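Local coordinates for tailspike protein (PDB 3RIQ) that binds the lipopolysaccharide receptor of its Salmonella host for a siphovirus and probably cleaves it as an endorhamnosidase, at residues A[509-513]-A[514-518]; A[300-303]-A[304-307]; A[476-480]-A[481-485]; A[252-256]-A[257-261]; A[72-75]-A[76-80]. One frame throughout, in Å; residues are numbered along the deposited sequence.

Contact 1 (A[509-513]-A[514-518]); sequences SALEF and NSSIG
Leu511 and Phe513 lie on the incoming arm of a bend whose outgoing arm carries Ser516 to Gly518: the chain leaves a short 3-10 segment at 509-510, swings round at Phe513 and Asn514, and enters strand 516-521. This strand opens a three-stranded antiparallel sheet near the C-terminus, and it begins with a G1 beta bulge, Ser515 and Ser516 both facing Lys532 of strand 527-532. Ser515 takes the positive phi (64°) that the bulge needs.

The bend is closed by Ser516. With chi1 at 68°, its OG sits between the backbone N and the carbonyl carbon and turns back to donate to Phe513 O at 2.6 Å, in the carbonyl plane. A serine suits the place because its short arm reaches a carbonyl three residues back. Leu511 fills the inside of the bend with its branched end: CD1 lies 3.9 Å from Ser516 O, while CD2 rests 3.6 Å from Ile517 O and 3.8 Å from Gly518 N, where the absence of a side chain lets this branch come close. Leu511 also packs on Leu530. Ser516 and Ile517 pair with a strand of the second subunit, so the sheet runs on across the interface, and Glu512 reaches Gln488 of that subunit. One water bridges the two arms beside the Ser516-Phe513 bond, accepting from Phe513 N at 3.0 Å and donating to Ser516 OG at 2.9 Å.

Contact 2 (A[300-303]-A[304-307]); sequences EYPW and FQLP
Tyr301 and Pro307 meet as a CH-pi pair: Pro307 CD lies 3.5 Å from the centroid of the Tyr301 ring, only 6° off the ring normal, and the two side chains cross at about a right angle. In Tyr301, chi1 of -70° sets CG beside the backbone N and anti to the carbonyl carbon, which brings a face of the ring against Pro307 on the returning arm. Its CB meanwhile touches Leu306 CD2 at 4.0 Å.

Between these pairs the chain makes a type II turn from Pro302 to Gln305, closed by Gln305 N to Pro302 O at 2.9 Å. Trp303 and Phe304 are its two central residues, and Phe304 takes the positive phi (77°) of the third position. Their rings form an edge-to-face stack in which Trp303 CD1 stands over the centre of the Phe304 ring. Gln305, extended beyond CG, brings OE1 against the Pro302 ring, 3.6 Å from CG and about as near CB and CD.

The turn belongs to the long excursion between strands 281-282 and 311-318 of the beta-helix. Trp303 NE1 bonds to Gly287 O, Phe304 and Leu306 pair through their backbones with Gly329 and Gln330 just beyond strand 326-327, and Trp303 and Leu306 pack on Arg261.

Contact 3 (A[476-480]-A[481-485]); sequences SAIQD and GARVG
Strands 476-479 and 482-484 run antiparallel, with axes 4.2 Å apart at closest approach and 133° between directions, and a type I' turn from Gln479 to Ala482 joins them. This is a tight two-residue beta hairpin. Asp480 and Gly481 both take positive phi (53° at Asp480), which at Gly481 favours glycine, and the turn is closed by reciprocal backbone bonds between Gln479 and Ala482. Further along, Val484 N donates to Ala477 O at 2.9 Å, while the return bond from Ala477 N is weak.

Ile478 and Arg483 share one face of the hairpin as a non-hydrogen-bonded pair. The arginine chain, bent at chi2 and chi3, folds back over the first strand; Ile478 CD1 comes within 3.7 Å of its NH1, and Ala477 O lies over a face of the guanidinium. Ala477, Gln479 and Val484 share the other face, where Gln479 CB touches Val484 CG2 at 3.7 Å and residues of the second subunit pack on them. The Gln479 amide reaches outward to Asn490 of that subunit, and Arg483 NH1 bonds to Pro453 O, tying the hairpin to the loop before strand 455-461. Finally, the guanidinium grips Ser476 side-on through two nitrogens, both partners close to its plane: NE donates to OG at 2.8 Å, and NH2 donates to Ser476 O at 3.1 Å, reaching that carbonyl from above its plane.

Contact 4 (A[252-256]-A[257-261]); sequences QNEIG and GRSAR
Arg261 and Glu254 form a salt bridge across this small hairpin: Arg261 NH1 donates to Glu254 OE2 at 3.0 Å, in the guanidinium plane but from above that of the carboxylate. The same NH1 also bonds to Ser259 OG at 3.0 Å. One face of the guanidinium lies on the backbone of Asn253, whose CA is 3.4 Å above its centre, and a water in the guanidinium plane accepts from Arg261 NH2 and lies 2.6 Å from Glu254 OE1. An arginine suits the place because its chain, extended from CG to NE, spans the hairpin and still offers several N-H groups.

The backbone ladder joins the same two arms. Ala260 N donates to Asn253 O at 2.8 Å, almost straight at 177°, and Ile255 and Arg258 pair through two bonds around a type I' turn. Gly256 and Gly257 occupy its positive-phi corners, and at Gly257 a side chain would strike the preceding carbonyl. Ile255 CD1 meets the small Ala260 methyl, CB, at 3.7 Å.

The next shell fixes these groups: Asp285 takes Arg261 NE in a second salt bridge, Asp295 meets Ser259 OG, Val293 N donates to Glu254 OE2, and Asp294 pairs with Arg258. The hairpin lies in the excursion between beta-helix strands 249-250 and 266-273; Ala260 bonds through its backbone to Arg224, and Ile255 and Ala260 pack on Ile223 of strand 220-223.

Contact 5 (A[72-75]-A[76-80]); sequences NNLG and SGSKV
Ser78 doubles back on Gly75 and gives it two hydrogen bonds, and this is the tight part of the contact. Gly75 O accepts from Ser78 N at 3.1 Å and from Ser78 OG at 2.8 Å, so one carbonyl oxygen is held by the backbone and the side chain of the same residue. The hydroxyl gets there because chi1 of -65° sets OG beside its own backbone N; it is also bonded to Leu55 N. Serine fits well here, for a buried carbonyl is met by a small polar group. Leu74 lies against the same residue: its CG is 3.7 Å from Ser78 CB and CD1 is 3.5 Å from Ser78 OG. The leucine chain, with CG anti to its backbone N (chi1 -175°), brings the branched end alongside the Ser78 side chain and out to Val80, whose CG2 lies 4.2 Å from Leu74 CD2, a looser apolar touch.

The bond from Ser78 N closes a type II beta turn from Gly75 to Ser78. It forms one corner of the right-handed parallel beta-helix, where the chain passes from strand 67-72 into strand 79-87, and Leu74 and Ser78 pack on Ile156 of the neighbouring strand 156-159. Gly77, with phi of 97°, occupies the turn position where a side chain would jam against the preceding carbonyl.

The side of Ser76 is the exposed one. Its CB points away from the preceding arm, and its hydroxyl, suited to a corner that meets solvent, bonds weakly to Asn154 O. A water sits there, 2.9 Å from Leu74 O and hydrogen-bonded to Ser76 OG at 2.9 Å.

Overall arrangement
All five contacts are local turns, but they occupy different parts of one elongated chain. Contact 5 is a buried corner of the beta-helix, and contacts 2 and 4 lie in excursions from it. These two touch; contact 2 is a surface turn of proline and aromatic packing, whereas contact 4 is partly buried and ionic. Contacts 1 and 3, centres about 20 Å apart, belong to separate antiparallel sheets toward the C-terminus, and both meet the second subunit extensively, while contact 5 touches it only through Lys79. Contact 1 is buried, contact 3 partly so. In contacts 1 and 5, centres about 87 Å apart, a serine hydroxyl donates to a backbone carbonyl three residues back.

Contact 1 (A[509-513]-A[514-518])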
loop_
_atom_site.group_PDB
_atom_site.type_symbol
_atom_site.label_atom_id
_atom_site.label_comp_id
_atom_site.label_asym_id
_atom_site.label_seq_id
_atom_site.Cartn_x
_atom_site.Cartn_y
_atom_site.Cartn_z
ATOM N N SER A 509 24.627 39.941 -33.794
ATOM C CA SER A 509 23.588 38.957 -33.460
ATOM C C SER A 509 23.917 38.133 -32.193
ATOM O O SER A 509 23.015 37.520 -31.628
ATOM C CB SER A 509 23.402 37.994 -34.626
ATOM O OG SER A 509 24.669 37.412 -34.935
ATOM N N ALA A 510 25.189 38.118 -31.762
ATOM C CA ALA A 510 25.613 37.323 -30.596
ATOM C C ALA A 510 25.377 38.006 -29.245
ATOM O O ALA A 510 25.728 37.456 -28.199
ATOM C CB ALA A 510 27.048 36.824 -30.727
ATOM N N LEU A 511 24.743 39.179 -29.269
ATOM C CA LEU A 511 24.229 39.830 -28.044
ATOM C C LEU A 511 22.731 40.046 -28.218
ATOM O O LEU A 511 22.292 40.881 -29.042
ATOM C CB LEU A 511 24.935 41.177 -27.758
ATOM C CG LEU A 511 26.427 41.086 -27.421
ATOM C CD1 LEU A 511 27.136 42.454 -27.383
ATOM C CD2 LEU A 511 26.626 40.345 -26.083
ATOM N N GLU A 512 21.936 39.307 -27.448
ATOM C CA GLU A 512 20.483 39.342 -27.678
ATOM C C GLU A 512 19.852 40.631 -27.201
ATOM O O GLU A 512 19.048 41.240 -27.909
ATOM C CB GLU A 512 19.805 38.141 -27.015
ATOM C CG GLU A 512 18.290 38.146 -27.166
ATOM C CD GLU A 512 17.624 36.835 -26.788
ATOM O OE1 GLU A 512 16.430 36.702 -27.130
ATOM O OE2 GLU A 512 18.262 35.960 -26.144
ATOM N N PHE A 513 20.217 41.052 -25.993
ATOM C CA PHE A 513 19.460 42.104 -25.339
ATOM C C PHE A 513 20.173 43.439 -25.331
ATOM O O PHE A 513 21.417 43.512 -25.138
ATOM C CB PHE A 513 19.073 41.706 -23.900
ATOM C CG PHE A 513 18.138 40.514 -23.838
ATOM C CD1 PHE A 513 18.568 39.279 -23.339
ATOM C CD2 PHE A 513 16.845 40.621 -24.340
ATOM C CE1 PHE A 513 17.716 38.165 -23.325
ATOM C CE2 PHE A 513 15.972 39.515 -24.315
ATOM C CZ PHE A 513 16.420 38.288 -23.814
ATOM N N ASN A 514 19.374 44.501 -25.477
ATOM C CA ASN A 514 19.888 45.870 -25.273
ATOM C C ASN A 514 20.600 45.986 -23.917
ATOM O O ASN A 514 20.209 45.313 -22.937
ATOM C CB ASN A 514 18.744 46.887 -25.336
ATOM C CG ASN A 514 18.107 46.960 -26.704
ATOM O OD1 ASN A 514 18.629 46.403 -27.661
ATOM N ND2 ASN A 514 16.963 47.637 -26.795
ATOM N N SER A 515 21.633 46.835 -23.851
ATOM C CA SER A 515 22.387 47.091 -22.627
ATOM C C SER A 515 23.112 45.841 -22.139
ATOM O O SER A 515 22.955 45.388 -20.985
ATOM C CB SER A 515 21.501 47.725 -21.555
ATOM O OG SER A 515 22.286 48.449 -20.620
ATOM N N SER A 516 23.912 45.283 -23.034
ATOM C CA SER A 516 24.730 44.102 -22.707
ATOM C C SER A 516 26.054 44.138 -23.475
ATOM O O SER A 516 26.168 44.844 -24.461
ATOM C CB SER A 516 23.976 42.782 -22.923
ATOM O OG SER A 516 23.714 42.507 -24.286
ATOM N N ILE A 517 27.058 43.411 -22.985
ATOM C CA ILE A 517 28.399 43.354 -23.614
ATOM C C ILE A 517 28.904 41.927 -23.744
ATOM O O ILE A 517 28.442 41.017 -23.035
ATOM C CB ILE A 517 29.445 44.222 -22.829
ATOM C CG1 ILE A 517 29.678 43.650 -21.409
ATOM C CG2 ILE A 517 28.960 45.703 -22.770
ATOM C CD1 ILE A 517 30.851 44.300 -20.674
ATOM N N GLY A 518 29.862 41.727 -24.647
ATOM C CA GLY A 518 30.566 40.443 -24.748
ATOM C C GLY A 518 32.004 40.735 -25.102
ATOM O O GLY A 518 32.273 41.637 -25.906
HETATM O O HOH W 1 22.345 39.982 -24.157
#

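Contact 2 (A[300-303]-A[304-307])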
loop_
_atom_site.group_PDB
_atom_site.type_symbol
_atom_site.label_atom_id
_atom_site.label_comp_id
_atom_site.label_asym_id
_atom_site.label_seq_id
_atom_site.Cartn_x
_atom_site.Cartn_y
_atom_site.Cartn_z
ATOM N N GLU A 300 -11.903 -4.515 -34.268
ATOM C CA GLU A 300 -12.409 -3.787 -33.104
ATOM C C GLU A 300 -11.283 -3.373 -32.142
ATOM O O GLU A 300 -11.258 -2.221 -31.676
ATOM C CB GLU A 300 -13.462 -4.624 -32.370
ATOM C CG GLU A 300 -14.772 -4.675 -33.158
ATOM C CD GLU A 300 -15.811 -5.591 -32.561
ATOM O OE1 GLU A 300 -15.460 -6.665 -32.021
ATOM O OE2 GLU A 300 -17.010 -5.248 -32.686
ATOM N N TYR A 301 -10.381 -4.318 -31.829
ATOM C CA TYR A 301 -9.210 -4.027 -30.972
ATOM C C TYR A 301 -8.017 -4.786 -31.490
ATOM O O TYR A 301 -8.049 -6.013 -31.523
ATOM C CB TYR A 301 -9.480 -4.466 -29.526
ATOM C CG TYR A 301 -10.487 -3.597 -28.859
ATOM C CD1 TYR A 301 -10.124 -2.342 -28.376
ATOM C CD2 TYR A 301 -11.842 -3.977 -28.781
ATOM C CE1 TYR A 301 -11.060 -1.505 -27.807
ATOM C CE2 TYR A 301 -12.796 -3.146 -28.207
ATOM C CZ TYR A 301 -12.386 -1.919 -27.712
ATOM O OH TYR A 301 -13.305 -1.088 -27.134
ATOM N N PRO A 302 -6.926 -4.068 -31.825
ATOM C CA PRO A 302 -5.703 -4.741 -32.247
ATOM C C PRO A 302 -5.140 -5.672 -31.219
ATOM O O PRO A 302 -5.474 -5.594 -30.011
ATOM C CB PRO A 302 -4.727 -3.595 -32.477
ATOM C CG PRO A 302 -5.613 -2.417 -32.847
ATOM C CD PRO A 302 -6.820 -2.597 -31.927
ATOM N N TRP A 303 -4.255 -6.555 -31.689
ATOM C CA TRP A 303 -3.579 -7.511 -30.795
ATOM C C TRP A 303 -2.921 -6.756 -29.623
ATOM O O TRP A 303 -2.305 -5.692 -29.817
ATOM C CB TRP A 303 -2.508 -8.253 -31.566
ATOM C CG TRP A 303 -2.223 -9.650 -31.140
ATOM C CD1 TRP A 303 -1.001 -10.167 -30.734
ATOM C CD2 TRP A 303 -3.150 -10.752 -31.119
ATOM N NE1 TRP A 303 -1.127 -11.510 -30.459
ATOM C CE2 TRP A 303 -2.417 -11.909 -30.725
ATOM C CE3 TRP A 303 -4.514 -10.879 -31.438
ATOM C CZ2 TRP A 303 -3.016 -13.170 -30.601
ATOM C CZ3 TRP A 303 -5.116 -12.152 -31.348
ATOM C CH2 TRP A 303 -4.354 -13.283 -30.937
ATOM N N PHE A 304 -3.083 -7.306 -28.426
ATOM C CA PHE A 304 -2.533 -6.794 -27.155
ATOM C C PHE A 304 -3.317 -5.611 -26.618
ATOM O O PHE A 304 -2.949 -5.062 -25.587
ATOM C CB PHE A 304 -1.025 -6.445 -27.194
ATOM C CG PHE A 304 -0.137 -7.574 -27.646
ATOM C CD1 PHE A 304 -0.193 -8.826 -27.025
ATOM C CD2 PHE A 304 0.785 -7.372 -28.690
ATOM C CE1 PHE A 304 0.662 -9.856 -27.420
ATOM C CE2 PHE A 304 1.668 -8.410 -29.118
ATOM C CZ PHE A 304 1.605 -9.656 -28.482
ATOM N N GLN A 305 -4.397 -5.214 -27.293
ATOM C CA GLN A 305 -5.108 -3.974 -26.903
ATOM C C GLN A 305 -6.590 -4.176 -26.548
ATOM O O GLN A 305 -7.406 -3.246 -26.646
ATOM C CB GLN A 305 -4.931 -2.905 -27.996
ATOM C CG GLN A 305 -3.471 -2.607 -28.271
ATOM C CD GLN A 305 -3.244 -1.474 -29.247
ATOM O OE1 GLN A 305 -4.174 -0.955 -29.874
ATOM N NE2 GLN A 305 -1.973 -1.098 -29.402
ATOM N N LEU A 306 -6.952 -5.383 -26.113
ATOM C CA LEU A 306 -8.343 -5.593 -25.694
ATOM C C LEU A 306 -8.658 -4.737 -24.476
ATOM O O LEU A 306 -7.777 -4.548 -23.621
ATOM C CB LEU A 306 -8.586 -7.081 -25.356
ATOM C CG LEU A 306 -8.606 -8.016 -26.575
ATOM C CD1 LEU A 306 -8.445 -9.499 -26.180
ATOM C CD2 LEU A 306 -9.908 -7.772 -27.386
ATOM N N PRO A 307 -9.921 -4.284 -24.330
ATOM C CA PRO A 307 -10.264 -3.466 -23.174
ATOM C C PRO A 307 -10.561 -4.319 -21.927
ATOM O O PRO A 307 -11.693 -4.445 -21.470
ATOM C CB PRO A 307 -11.468 -2.657 -23.668
ATOM C CG PRO A 307 -12.225 -3.672 -24.565
ATOM C CD PRO A 307 -11.075 -4.439 -25.249
#

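Contact 3 (A[476-480]-A[481-485])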
loop_
_atom_site.group_PDB
_atom_site.type_symbol
_atom_site.label_atom_id
_atom_site.label_comp_id
_atom_site.label_asym_id
_atom_site.label_seq_id
_atom_site.Cartn_x
_atom_site.Cartn_y
_atom_site.Cartn_z
ATOM N N SER A 476 28.302 25.639 -17.595
ATOM C CA SER A 476 28.740 25.564 -19.001
ATOM C C SER A 476 27.624 25.128 -19.946
ATOM O O SER A 476 26.691 24.397 -19.544
ATOM C CB SER A 476 29.954 24.609 -19.170
ATOM O OG SER A 476 29.547 23.260 -18.867
ATOM N N ALA A 477 27.721 25.618 -21.173
ATOM C CA ALA A 477 26.893 25.188 -22.300
ATOM C C ALA A 477 27.629 24.093 -23.090
ATOM O O ALA A 477 28.628 23.547 -22.614
ATOM C CB ALA A 477 26.573 26.394 -23.226
ATOM N N ILE A 478 27.121 23.769 -24.275
ATOM C CA ILE A 478 27.735 22.743 -25.117
ATOM C C ILE A 478 27.740 23.258 -26.571
ATOM O O ILE A 478 26.862 24.029 -26.977
ATOM C CB ILE A 478 26.982 21.355 -24.963
ATOM C CG1 ILE A 478 27.837 20.179 -25.496
ATOM C CG2 ILE A 478 25.566 21.398 -25.584
ATOM C CD1 ILE A 478 27.336 18.760 -25.068
ATOM N N GLN A 479 28.735 22.809 -27.334
ATOM C CA GLN A 479 28.859 23.151 -28.764
ATOM C C GLN A 479 29.636 22.033 -29.478
ATOM O O GLN A 479 30.700 21.643 -29.014
ATOM C CB GLN A 479 29.611 24.495 -28.940
ATOM C CG GLN A 479 29.667 24.992 -30.382
ATOM C CD GLN A 479 28.318 25.412 -30.922
ATOM O OE1 GLN A 479 27.529 26.043 -30.221
ATOM N NE2 GLN A 479 28.040 25.050 -32.187
ATOM N N ASP A 480 29.084 21.502 -30.579
ATOM C CA ASP A 480 29.710 20.364 -31.278
ATOM C C ASP A 480 29.991 19.221 -30.308
ATOM O O ASP A 480 30.984 18.507 -30.446
ATOM C CB ASP A 480 31.001 20.783 -32.019
ATOM C CG ASP A 480 30.778 21.916 -32.990
ATOM O OD1 ASP A 480 29.655 22.064 -33.550
ATOM O OD2 ASP A 480 31.734 22.681 -33.185
ATOM N N GLY A 481 29.088 19.025 -29.345
ATOM C CA GLY A 481 29.199 17.891 -28.442
ATOM C C GLY A 481 30.199 18.040 -27.308
ATOM O O GLY A 481 30.358 17.121 -26.507
ATOM N N ALA A 482 30.884 19.186 -27.251
ATOM C CA ALA A 482 31.870 19.461 -26.212
ATOM C C ALA A 482 31.435 20.615 -25.303
ATOM O O ALA A 482 30.803 21.578 -25.765
ATOM C CB ALA A 482 33.234 19.757 -26.832
ATOM N N ARG A 483 31.747 20.521 -24.010
ATOM C CA ARG A 483 31.346 21.619 -23.119
ATOM C C ARG A 483 32.113 22.899 -23.443
ATOM O O ARG A 483 33.327 22.859 -23.729
ATOM C CB ARG A 483 31.467 21.235 -21.645
ATOM C CG ARG A 483 30.693 19.942 -21.318
ATOM C CD ARG A 483 29.764 20.060 -20.134
ATOM N NE ARG A 483 28.688 21.022 -20.321
ATOM C CZ ARG A 483 27.528 20.753 -20.917
ATOM N NH1 ARG A 483 27.314 19.550 -21.456
ATOM N NH2 ARG A 483 26.584 21.694 -20.977
ATOM N N VAL A 484 31.406 24.033 -23.409
ATOM C CA VAL A 484 32.003 25.321 -23.814
ATOM C C VAL A 484 31.426 26.475 -22.991
ATOM O O VAL A 484 30.434 26.309 -22.285
ATOM C CB VAL A 484 31.736 25.663 -25.318
ATOM C CG1 VAL A 484 32.364 24.653 -26.263
ATOM C CG2 VAL A 484 30.263 25.836 -25.590
ATOM N N GLY A 485 32.015 27.651 -23.128
ATOM C CA GLY A 485 31.449 28.852 -22.515
ATOM C C GLY A 485 31.353 28.764 -21.003
ATOM O O GLY A 485 30.340 29.124 -20.423
#

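Contact 4 (A[252-256]-A[257-261])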
loop_
_atom_site.group_PDB
_atom_site.type_symbol
_atom_site.label_atom_id
_atom_site.label_comp_id
_atom_site.label_asym_id
_atom_site.label_seq_id
_atom_site.Cartn_x
_atom_site.Cartn_y
_atom_site.Cartn_z
ATOM N N GLN A 252 -4.757 -16.902 -22.372
ATOM C CA GLN A 252 -4.710 -16.180 -23.648
ATOM C C GLN A 252 -5.263 -16.936 -24.849
ATOM O O GLN A 252 -5.218 -18.146 -24.907
ATOM C CB GLN A 252 -3.272 -15.759 -23.953
ATOM C CG GLN A 252 -2.679 -14.772 -22.907
ATOM C CD GLN A 252 -1.637 -15.392 -22.027
ATOM O OE1 GLN A 252 -0.728 -16.053 -22.507
ATOM N NE2 GLN A 252 -1.733 -15.171 -20.763
ATOM N N ASN A 253 -5.752 -16.202 -25.824
ATOM C CA ASN A 253 -6.167 -16.776 -27.107
ATOM C C ASN A 253 -7.336 -17.772 -26.957
ATOM O O ASN A 253 -8.218 -17.507 -26.195
ATOM C CB ASN A 253 -4.965 -17.353 -27.866
ATOM C CG ASN A 253 -3.875 -16.301 -28.168
ATOM O OD1 ASN A 253 -3.939 -15.159 -27.741
ATOM N ND2 ASN A 253 -2.867 -16.716 -28.913
ATOM N N GLU A 254 -7.327 -18.889 -27.671
ATOM C CA GLU A 254 -8.482 -19.810 -27.748
ATOM C C GLU A 254 -8.148 -21.151 -27.103
ATOM O O GLU A 254 -7.005 -21.559 -27.104
ATOM C CB GLU A 254 -8.882 -20.077 -29.212
ATOM C CG GLU A 254 -9.883 -19.063 -29.836
ATOM C CD GLU A 254 -9.243 -17.733 -30.205
ATOM O OE1 GLU A 254 -8.106 -17.726 -30.751
ATOM O OE2 GLU A 254 -9.897 -16.699 -30.008
ATOM N N ILE A 255 -9.175 -21.845 -26.599
ATOM C CA ILE A 255 -9.092 -23.282 -26.266
ATOM C C ILE A 255 -10.214 -23.960 -27.020
ATOM O O ILE A 255 -11.380 -23.511 -26.958
ATOM C CB ILE A 255 -9.291 -23.562 -24.761
ATOM C CG1 ILE A 255 -8.174 -22.925 -23.956
ATOM C CG2 ILE A 255 -9.305 -25.100 -24.523
ATOM C CD1 ILE A 255 -8.425 -22.933 -22.438
ATOM N N GLY A 256 -9.863 -25.011 -27.777
ATOM C CA GLY A 256 -10.867 -25.820 -28.458
ATOM C C GLY A 256 -11.661 -25.022 -29.486
ATOM O O GLY A 256 -12.759 -25.422 -29.874
ATOM N N GLY A 257 -11.120 -23.879 -29.902
ATOM C CA GLY A 257 -11.803 -23.016 -30.849
ATOM C C GLY A 257 -12.625 -21.848 -30.340
ATOM O O GLY A 257 -13.271 -21.160 -31.134
ATOM N N ARG A 258 -12.622 -21.606 -29.031
ATOM C CA ARG A 258 -13.328 -20.419 -28.482
ATOM C C ARG A 258 -12.392 -19.590 -27.627
ATOM O O ARG A 258 -11.563 -20.145 -26.879
ATOM C CB ARG A 258 -14.552 -20.833 -27.654
ATOM C CG ARG A 258 -15.305 -19.629 -27.045
ATOM C CD ARG A 258 -16.635 -19.945 -26.428
ATOM N NE ARG A 258 -17.588 -20.250 -27.476
ATOM C CZ ARG A 258 -18.178 -21.437 -27.647
ATOM N NH1 ARG A 258 -17.949 -22.437 -26.805
ATOM N NH2 ARG A 258 -19.005 -21.621 -28.672
ATOM N N SER A 259 -12.531 -18.271 -27.702
ATOM C CA SER A 259 -11.701 -17.393 -26.864
ATOM C C SER A 259 -11.784 -17.770 -25.379
ATOM O O SER A 259 -12.891 -17.912 -24.826
ATOM C CB SER A 259 -12.124 -15.920 -27.026
ATOM O OG SER A 259 -11.315 -15.108 -26.172
ATOM N N ALA A 260 -10.614 -17.914 -24.757
ATOM C CA ALA A 260 -10.471 -18.293 -23.363
ATOM C C ALA A 260 -10.028 -17.103 -22.506
ATOM O O ALA A 260 -9.565 -17.261 -21.371
ATOM C CB ALA A 260 -9.411 -19.422 -23.269
ATOM N N ARG A 261 -10.117 -15.915 -23.085
ATOM C CA ARG A 261 -9.630 -14.675 -22.473
ATOM C C ARG A 261 -10.509 -14.237 -21.303
ATOM O O ARG A 261 -11.486 -14.898 -20.961
ATOM C CB ARG A 261 -9.556 -13.594 -23.543
ATOM C CG ARG A 261 -8.535 -13.933 -24.653
ATOM C CD ARG A 261 -8.661 -12.904 -25.762
ATOM N NE ARG A 261 -7.703 -13.080 -26.867
ATOM C CZ ARG A 261 -7.904 -13.840 -27.945
ATOM N NH1 ARG A 261 -9.028 -14.558 -28.080
ATOM N NH2 ARG A 261 -6.980 -13.876 -28.904
HETATM O O HOH W 2 -7.147 -15.346 -31.372
#

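Contact 5 (A[72-75]-A[76-80])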
loop_
_atom_site.group_PDB
_atom_site.type_symbol
_atom_site.label_atom_id
_atom_site.label_comp_id
_atom_site.label_asym_id
_atom_site.label_seq_id
_atom_site.Cartn_x
_atom_site.Cartn_y
_atom_site.Cartn_z
ATOM N N ASN A 72 -21.196 -33.592 -9.860
ATOM C CA ASN A 72 -22.254 -33.093 -10.766
ATOM C C ASN A 72 -23.513 -32.773 -9.976
ATOM O O ASN A 72 -23.778 -33.386 -8.944
ATOM C CB ASN A 72 -22.579 -34.169 -11.808
ATOM C CG ASN A 72 -21.369 -34.567 -12.603
ATOM O OD1 ASN A 72 -21.162 -35.747 -12.937
ATOM N ND2 ASN A 72 -20.581 -33.600 -12.955
ATOM N N ASN A 73 -24.271 -31.801 -10.453
ATOM C CA ASN A 73 -25.544 -31.402 -9.843
ATOM C C ASN A 73 -25.455 -31.044 -8.364
ATOM O O ASN A 73 -26.359 -31.321 -7.597
ATOM C CB ASN A 73 -26.612 -32.490 -10.067
ATOM C CG ASN A 73 -26.797 -32.793 -11.533
ATOM O OD1 ASN A 73 -26.915 -31.881 -12.355
ATOM N ND2 ASN A 73 -26.872 -34.064 -11.870
ATOM N N LEU A 74 -24.391 -30.369 -7.975
ATOM C CA LEU A 74 -24.314 -29.905 -6.607
ATOM C C LEU A 74 -25.165 -28.670 -6.505
ATOM O O LEU A 74 -25.021 -27.765 -7.329
ATOM C CB LEU A 74 -22.832 -29.588 -6.252
ATOM C CG LEU A 74 -22.559 -29.206 -4.800
ATOM C CD1 LEU A 74 -23.058 -30.330 -3.853
ATOM C CD2 LEU A 74 -21.025 -28.950 -4.571
ATOM N N GLY A 75 -26.069 -28.615 -5.530
ATOM C CA GLY A 75 -27.060 -27.533 -5.468
ATOM C C GLY A 75 -26.456 -26.176 -5.128
ATOM O O GLY A 75 -25.540 -26.091 -4.321
ATOM N N SER A 76 -27.002 -25.115 -5.722
ATOM C CA SER A 76 -26.575 -23.743 -5.394
ATOM C C SER A 76 -26.721 -23.447 -3.899
ATOM O O SER A 76 -27.753 -23.785 -3.284
ATOM C CB SER A 76 -27.366 -22.723 -6.221
ATOM O OG SER A 76 -27.173 -23.020 -7.592
ATOM N N GLY A 77 -25.662 -22.866 -3.306
ATOM C CA GLY A 77 -25.661 -22.605 -1.874
ATOM C C GLY A 77 -24.955 -23.678 -1.047
ATOM O O GLY A 77 -24.849 -23.532 0.180
ATOM N N SER A 78 -24.502 -24.768 -1.683
ATOM C CA SER A 78 -23.707 -25.802 -0.984
ATOM C C SER A 78 -22.365 -25.238 -0.496
ATOM O O SER A 78 -21.861 -24.202 -0.998
ATOM C CB SER A 78 -23.408 -27.003 -1.903
ATOM O OG SER A 78 -24.638 -27.652 -2.237
ATOM N N LYS A 79 -21.817 -25.902 0.516
ATOM C CA LYS A 79 -20.499 -25.571 1.033
ATOM C C LYS A 79 -19.670 -26.835 1.166
ATOM O O LYS A 79 -20.210 -27.868 1.597
ATOM C CB LYS A 79 -20.597 -24.861 2.394
ATOM C CG LYS A 79 -19.268 -24.317 2.927
ATOM C CD LYS A 79 -19.475 -23.603 4.269
ATOM C CE LYS A 79 -20.143 -22.224 4.078
ATOM N NZ LYS A 79 -20.551 -21.572 5.398
ATOM N N VAL A 80 -18.388 -26.759 0.806
ATOM C CA VAL A 80 -17.481 -27.899 0.877
ATOM C C VAL A 80 -16.345 -27.515 1.822
ATOM O O VAL A 80 -15.587 -26.537 1.575
ATOM C CB VAL A 80 -16.953 -28.285 -0.543
ATOM C CG1 VAL A 80 -16.087 -29.551 -0.470
ATOM C CG2 VAL A 80 -18.132 -28.513 -1.511
HETATM O O HOH W 3 -25.470 -25.187 -8.563
#